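Long-range contacts in hypothetical protein jhp0584 (Helicobacter pylori J99, PDB 4R7K), which is of unknown function but, as a member of the SRPBCC superfamily, probably binds a hydrophobic or other small ligand in a helix-grip fold: residues A[31-36]-A[136-141]; A[45-50]-A[154-159]. All coordinates share one frame; numbering follows the deposited sequence.

Contact 1. Residues A[31-36]-A[136-141]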
loop_
_atom_site.group_PDB
_atom_site.type_symbol
_atom_site.label_atom_id
_atom_site.label_comp_id
_atom_site.label_asym_id
_atom_site.label_seq_id
_atom_site.Cartn_x
_atom_site.Cartn_y
_atom_site.Cartn_z
ATOM N N ILE A 31 -19.402 -6.477 -16.291
ATOM C CA ILE A 31 -18.550 -7.320 -17.102
ATOM C C ILE A 31 -19.178 -8.668 -17.406
ATOM O O ILE A 31 -19.807 -9.266 -16.535
ATOM C CB ILE A 31 -17.201 -7.520 -16.394
ATOM C CG1 ILE A 31 -16.423 -6.214 -16.550
ATOM C CG2 ILE A 31 -16.420 -8.671 -17.051
ATOM C CD1 ILE A 31 -15.194 -6.072 -15.709
ATOM N N ARG A 32 -19.042 -9.118 -18.656
ATOM C CA ARG A 32 -19.557 -10.445 -19.066
ATOM C C ARG A 32 -18.411 -11.453 -18.895
ATOM O O ARG A 32 -17.409 -11.363 -19.586
ATOM C CB ARG A 32 -20.028 -10.440 -20.506
ATOM C CG ARG A 32 -21.073 -9.389 -20.826
ATOM C CD ARG A 32 -21.596 -9.516 -22.260
ATOM N NE ARG A 32 -22.674 -8.550 -22.491
ATOM C CZ ARG A 32 -22.668 -7.559 -23.381
ATOM N NH1 ARG A 32 -21.666 -7.406 -24.260
ATOM N NH2 ARG A 32 -23.730 -6.754 -23.449
ATOM N N TRP A 33 -18.549 -12.400 -17.965
ATOM C CA TRP A 33 -17.476 -13.382 -17.699
ATOM C C TRP A 33 -17.682 -14.737 -18.354
ATOM O O TRP A 33 -18.764 -15.305 -18.259
ATOM C CB TRP A 33 -17.361 -13.676 -16.180
ATOM C CG TRP A 33 -17.033 -12.491 -15.354
ATOM C CD1 TRP A 33 -17.914 -11.678 -14.766
ATOM C CD2 TRP A 33 -15.715 -11.971 -15.027
ATOM N NE1 TRP A 33 -17.260 -10.666 -14.094
ATOM C CE2 TRP A 33 -15.909 -10.811 -14.272
ATOM C CE3 TRP A 33 -14.419 -12.343 -15.351
ATOM C CZ2 TRP A 33 -14.859 -10.054 -13.794
ATOM C CZ3 TRP A 33 -13.376 -11.610 -14.867
ATOM C CH2 TRP A 33 -13.594 -10.467 -14.111
ATOM N N PRO A 34 -16.635 -15.291 -18.977
ATOM C CA PRO A 34 -16.784 -16.660 -19.411
ATOM C C PRO A 34 -16.987 -17.506 -18.142
ATOM O O PRO A 34 -16.509 -17.132 -17.067
ATOM C CB PRO A 34 -15.462 -16.962 -20.133
ATOM C CG PRO A 34 -14.887 -15.630 -20.467
ATOM C CD PRO A 34 -15.342 -14.706 -19.388
ATOM N N LYS A 35 -17.699 -18.628 -18.277
ATOM C CA LYS A 35 -18.053 -19.493 -17.159
ATOM C C LYS A 35 -16.866 -19.830 -16.256
ATOM O O LYS A 35 -16.955 -19.768 -15.031
ATOM C CB LYS A 35 -18.634 -20.797 -17.685
ATOM C CG LYS A 35 -19.132 -21.724 -16.600
ATOM C CD LYS A 35 -19.428 -23.086 -17.162
ATOM C CE LYS A 35 -19.962 -23.995 -16.087
ATOM N NZ LYS A 35 -20.227 -25.320 -16.690
ATOM N N LYS A 36 -15.767 -20.176 -16.896
ATOM C CA LYS A 36 -14.524 -20.539 -16.245
ATOM C C LYS A 36 -13.926 -19.479 -15.303
ATOM O O LYS A 36 -13.171 -19.814 -14.387
ATOM C CB LYS A 36 -13.539 -20.851 -17.378
ATOM C CG LYS A 36 -12.108 -21.027 -16.996
ATOM C CD LYS A 36 -11.302 -21.454 -18.209
ATOM C CE LYS A 36 -9.842 -21.583 -17.835
ATOM N NZ LYS A 36 -8.985 -21.962 -19.000
ATOM N N GLU A 136 -2.852 -18.392 -14.558
ATOM C CA GLU A 136 -3.657 -18.008 -15.713
ATOM C C GLU A 136 -4.684 -17.032 -15.206
ATOM O O GLU A 136 -5.271 -17.276 -14.164
ATOM C CB GLU A 136 -4.320 -19.224 -16.371
ATOM C CG GLU A 136 -4.956 -18.919 -17.713
ATOM C CD GLU A 136 -5.642 -20.132 -18.329
ATOM O OE1 GLU A 136 -5.840 -21.119 -17.618
ATOM O OE2 GLU A 136 -6.000 -20.090 -19.514
ATOM N N VAL A 137 -4.888 -15.928 -15.935
ATOM C CA VAL A 137 -5.840 -14.884 -15.534
ATOM C C VAL A 137 -6.758 -14.421 -16.689
ATOM O O VAL A 137 -6.464 -14.671 -17.863
ATOM C CB VAL A 137 -5.098 -13.651 -14.965
ATOM C CG1 VAL A 137 -4.047 -14.098 -13.938
ATOM C CG2 VAL A 137 -4.409 -12.806 -16.057
ATOM N N TYR A 138 -7.848 -13.753 -16.331
ATOM C CA TYR A 138 -8.766 -13.124 -17.290
ATOM C C TYR A 138 -8.962 -11.720 -16.756
ATOM O O TYR A 138 -9.514 -11.537 -15.663
ATOM C CB TYR A 138 -10.068 -13.886 -17.371
ATOM C CG TYR A 138 -11.022 -13.418 -18.459
ATOM C CD1 TYR A 138 -10.969 -13.951 -19.746
ATOM C CD2 TYR A 138 -12.026 -12.508 -18.186
ATOM C CE1 TYR A 138 -11.862 -13.536 -20.731
ATOM C CE2 TYR A 138 -12.902 -12.077 -19.183
ATOM C CZ TYR A 138 -12.826 -12.598 -20.439
ATOM O OH TYR A 138 -13.732 -12.167 -21.402
ATOM N N HIS A 139 -8.454 -10.728 -17.473
ATOM C CA HIS A 139 -8.490 -9.343 -17.016
ATOM C C HIS A 139 -9.440 -8.553 -17.911
ATOM O O HIS A 139 -9.212 -8.406 -19.093
ATOM C CB HIS A 139 -7.101 -8.789 -17.150
ATOM C CG HIS A 139 -6.926 -7.417 -16.595
ATOM N ND1 HIS A 139 -5.682 -6.866 -16.387
ATOM C CD2 HIS A 139 -7.818 -6.533 -16.088
ATOM C CE1 HIS A 139 -5.822 -5.656 -15.877
ATOM N NE2 HIS A 139 -7.108 -5.430 -15.688
ATOM N N ALA A 140 -10.517 -8.058 -17.321
ATOM C CA ALA A 140 -11.568 -7.411 -18.080
ATOM C C ALA A 140 -11.672 -5.953 -17.704
ATOM O O ALA A 140 -11.348 -5.531 -16.552
ATOM C CB ALA A 140 -12.888 -8.105 -17.829
ATOM N N TRP A 141 -12.152 -5.195 -18.668
ATOM C CA TRP A 141 -12.295 -3.781 -18.538
ATOM C C TRP A 141 -13.621 -3.352 -19.095
ATOM O O TRP A 141 -14.100 -3.891 -20.131
ATOM C CB TRP A 141 -11.200 -3.049 -19.345
ATOM C CG TRP A 141 -9.778 -3.265 -18.946
ATOM C CD1 TRP A 141 -9.002 -4.353 -19.243
ATOM C CD2 TRP A 141 -8.926 -2.346 -18.244
ATOM N NE1 TRP A 141 -7.725 -4.167 -18.753
ATOM C CE2 TRP A 141 -7.655 -2.948 -18.137
ATOM C CE3 TRP A 141 -9.109 -1.056 -17.712
ATOM C CZ2 TRP A 141 -6.594 -2.334 -17.475
ATOM C CZ3 TRP A 141 -8.051 -0.454 -17.034
ATOM C CH2 TRP A 141 -6.808 -1.074 -16.952
HETATM O O HOH W 1 -15.228 -10.130 -20.632
#
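I31 and W33 reach down from a loop to the side chains of A140 and Y138 on strand 136-146. Both methyls of I31 meet the same carbon: CG2 and CD1 each lie 3.7 Å from A140 CB. CG2 also lies over one face of the W33 ring, toward its rim. The six-membered ring of W33 meets the Y138 ring obliquely, planes 53° apart, with W33 CZ3 3.7 Å from Y138 CD2 at the tyrosine's edge. P34 takes a face of the same tyrosine: its CD sits 3.8 Å from the Y138 ring centroid in a CH-pi contact, offset toward the hydroxyl end. A chi1 of -173°, which sets CG opposite the backbone N, carries the Y138 ring up toward the loop, with W33 at its edge and P34 over a face; the W37 ring stacks with it.

This is the sheet face turned away from helix 174-190 in a helix-grip type fold. The loop between strands 27-29 and 44-53 lies across it, running nearly antiparallel to strand 136-146 without joining it as a strand.

Toward the polar margin, a water bridges the two segments, 2.7 Å from R32 O, to which it donates, and 2.6 Å from Y138 OH, where it lies in the ring plane. The R32 guanidinium is engaged outside the contact, with E113 and with T26 of the second subunit. At the far end the extended chain of K36 brings NZ within 3.5 Å of E136 OE1, a long salt bridge at the solvent-facing end of the contact; the other carboxylate oxygen of E136 pairs with R124.

Contact 2. Residues A[45-50]-A[154-159]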
loop_
_atom_site.group_PDB
_atom_site.type_symbol
_atom_site.label_atom_id
_atom_site.label_comp_id
_atom_site.label_asym_id
_atom_site.label_seq_id
_atom_site.Cartn_x
_atom_site.Cartn_y
_atom_site.Cartn_z
ATOM N N PHE A 45 -9.855 -12.794 -7.023
ATOM C CA PHE A 45 -10.695 -11.848 -7.690
ATOM C C PHE A 45 -10.307 -10.462 -7.211
ATOM O O PHE A 45 -10.179 -10.205 -6.009
ATOM C CB PHE A 45 -12.165 -12.152 -7.425
ATOM C CG PHE A 45 -13.105 -11.089 -7.926
ATOM C CD1 PHE A 45 -13.214 -10.834 -9.289
ATOM C CD2 PHE A 45 -13.845 -10.330 -7.042
ATOM C CE1 PHE A 45 -14.077 -9.868 -9.762
ATOM C CE2 PHE A 45 -14.684 -9.320 -7.512
ATOM C CZ PHE A 45 -14.814 -9.111 -8.870
ATOM N N VAL A 46 -10.082 -9.575 -8.169
ATOM C CA VAL A 46 -9.677 -8.207 -7.880
ATOM C C VAL A 46 -10.644 -7.262 -8.589
ATOM O O VAL A 46 -10.990 -7.517 -9.738
ATOM C CB VAL A 46 -8.278 -7.963 -8.454
ATOM C CG1 VAL A 46 -7.730 -6.637 -7.979
ATOM C CG2 VAL A 46 -7.348 -9.109 -8.073
ATOM N N SER A 47 -11.093 -6.205 -7.901
ATOM C CA SER A 47 -11.974 -5.204 -8.502
ATOM C C SER A 47 -11.527 -3.796 -8.132
ATOM O O SER A 47 -11.297 -3.488 -6.948
ATOM C CB SER A 47 -13.430 -5.458 -8.036
ATOM O OG SER A 47 -14.335 -4.553 -8.646
ATOM N N ASN A 48 -11.385 -2.959 -9.159
ATOM C CA ASN A 48 -11.062 -1.573 -9.014
ATOM C C ASN A 48 -11.974 -0.731 -9.926
ATOM O O ASN A 48 -12.343 -1.167 -11.029
ATOM C CB ASN A 48 -9.600 -1.326 -9.406
ATOM C CG ASN A 48 -8.622 -2.066 -8.520
ATOM O OD1 ASN A 48 -8.352 -3.241 -8.716
ATOM N ND2 ASN A 48 -8.064 -1.371 -7.573
ATOM N N GLU A 49 -12.267 0.501 -9.517
ATOM C CA GLU A 49 -13.120 1.362 -10.255
ATOM C C GLU A 49 -12.893 2.847 -9.905
ATOM O O GLU A 49 -12.686 3.204 -8.738
ATOM C CB GLU A 49 -14.562 1.017 -9.917
ATOM C CG GLU A 49 -15.597 1.770 -10.655
ATOM C CD GLU A 49 -17.009 1.515 -10.125
ATOM O OE1 GLU A 49 -17.165 0.932 -9.020
ATOM O OE2 GLU A 49 -17.977 1.884 -10.829
ATOM N N VAL A 50 -12.905 3.674 -10.936
ATOM C CA VAL A 50 -12.862 5.128 -10.804
ATOM C C VAL A 50 -14.022 5.727 -11.591
ATOM O O VAL A 50 -14.496 5.158 -12.564
ATOM C CB VAL A 50 -11.549 5.740 -11.270
ATOM C CG1 VAL A 50 -10.405 5.357 -10.313
ATOM C CG2 VAL A 50 -11.251 5.365 -12.697
ATOM N N LEU A 154 -13.965 0.583 -15.015
ATOM C CA LEU A 154 -14.059 -0.569 -14.148
ATOM C C LEU A 154 -13.120 -1.594 -14.675
ATOM O O LEU A 154 -13.191 -1.935 -15.873
ATOM C CB LEU A 154 -15.467 -1.162 -14.184
ATOM C CG LEU A 154 -15.708 -2.501 -13.428
ATOM C CD1 LEU A 154 -15.650 -2.333 -11.931
ATOM C CD2 LEU A 154 -17.063 -3.081 -13.796
ATOM N N THR A 155 -12.228 -2.094 -13.809
ATOM C CA THR A 155 -11.381 -3.175 -14.189
ATOM C C THR A 155 -11.413 -4.301 -13.117
ATOM O O THR A 155 -11.297 -4.065 -11.896
ATOM C CB THR A 155 -9.962 -2.725 -14.548
ATOM O OG1 THR A 155 -9.291 -3.808 -15.201
ATOM C CG2 THR A 155 -9.180 -2.306 -13.315
ATOM N N GLN A 156 -11.567 -5.520 -13.595
ATOM C CA GLN A 156 -11.697 -6.692 -12.743
ATOM C C GLN A 156 -10.915 -7.814 -13.312
ATOM O O GLN A 156 -10.870 -7.986 -14.528
ATOM C CB GLN A 156 -13.165 -7.104 -12.590
ATOM C CG GLN A 156 -14.048 -6.040 -11.999
ATOM C CD GLN A 156 -15.489 -6.471 -11.799
ATOM O OE1 GLN A 156 -16.086 -7.185 -12.612
ATOM N NE2 GLN A 156 -16.057 -6.031 -10.703
ATOM N N GLU A 157 -10.243 -8.577 -12.441
ATOM C CA GLU A 157 -9.438 -9.698 -12.883
ATOM C C GLU A 157 -9.747 -10.919 -12.009
ATOM O O GLU A 157 -9.841 -10.819 -10.762
ATOM C CB GLU A 157 -7.925 -9.389 -12.776
ATOM C CG GLU A 157 -7.024 -10.520 -13.243
ATOM C CD GLU A 157 -5.547 -10.113 -13.423
ATOM O OE1 GLU A 157 -4.679 -10.907 -13.032
ATOM O OE2 GLU A 157 -5.238 -9.002 -13.924
ATOM N N SER A 158 -9.840 -12.054 -12.685
ATOM C CA SER A 158 -10.084 -13.355 -12.078
ATOM C C SER A 158 -8.844 -14.187 -12.399
ATOM O O SER A 158 -8.400 -14.224 -13.563
ATOM C CB SER A 158 -11.355 -13.955 -12.715
ATOM O OG SER A 158 -11.667 -15.242 -12.188
ATOM N N GLN A 159 -8.316 -14.889 -11.401
ATOM C CA GLN A 159 -7.067 -15.599 -11.523
ATOM C C GLN A 159 -7.190 -17.047 -11.034
ATOM O O GLN A 159 -7.871 -17.328 -10.021
ATOM C CB GLN A 159 -5.991 -14.914 -10.678
ATOM C CG GLN A 159 -5.789 -13.432 -10.912
ATOM C CD GLN A 159 -4.673 -12.833 -10.029
ATOM O OE1 GLN A 159 -4.503 -13.208 -8.880
ATOM N NE2 GLN A 159 -3.923 -11.883 -10.583
HETATM O O HOH W 2 -8.679 -4.908 -10.796
#
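Two neighbouring strands of an antiparallel sheet meet here: 44-53, outermost within the chain, and 150-160, the next one in. Hydrogen-bonded pairs V46-E157 and N48-T155 alternate with the non-hydrogen-bonded pairs F45-S158, S47-Q156 and E49-L154. V46 N donates to E157 O at 2.9 Å and E157 N returns a bond to V46 O at 3.0 Å; N48 and T155 form the same reciprocal pair. Between these rungs Q156 CA lies 3.2 Å from V46 O, a CA-H...O contact.

On the face carrying F45, S47, E49, L154 and Q156, the amide of Q156 is the main link. Its CG stands anti to the carbonyl carbon (chi1 -59°) and the chain runs out extended, bringing NE2 over to S47 OG at 3.1 Å in an almost straight bond (171°), with the hydroxyl close to the amide plane. The same NE2 lies 3.8 Å from F45 CZ, at the ring edge, and ring and amide planes are 73° apart. L154 CD1 packs 4.1 Å from E49 CB. E49 forms a salt bridge with R152 and also accepts a hydrogen bond from S47 of the second subunit, so this face belongs to a subunit interface.

On the other face N48 CB touches T155 CG2, and a water donates to both N48 OD1, at 2.7 Å, and T155 O. N48 ND2 is taken up by Q180 and the L176 carbonyl of helix 174-190, while T155 OG1 bonds to H139 on the adjoining strand. In this protein the polar N48, T155 and E157 share that face with V46. An antiparallel sheet packed against a long C-terminal helix is characteristic of the helix-grip fold of the SRPBCC superfamily.

In the fold
From the N terminus, the chain leaves strand 27-29, passes through 31-36 in the loop of contact 1 and enters strand 44-53, which carries 45-50 of contact 2. After helices and the middle strands it returns in 136-141, closing contact 1, and turns directly into strand 150-160, where 154-159 closes contact 2. The two closures therefore cross rather than nest. Strands 136-146 and 150-160 are sheet neighbours, so the contacts are tied by A140 N to Q156 O (2.8 Å), and W33 CZ2 packs 3.3 Å from Q156 OE1. Contact 1 lays the loop after strand 27-29 against the sheet; contact 2 attaches the first long strand to the last.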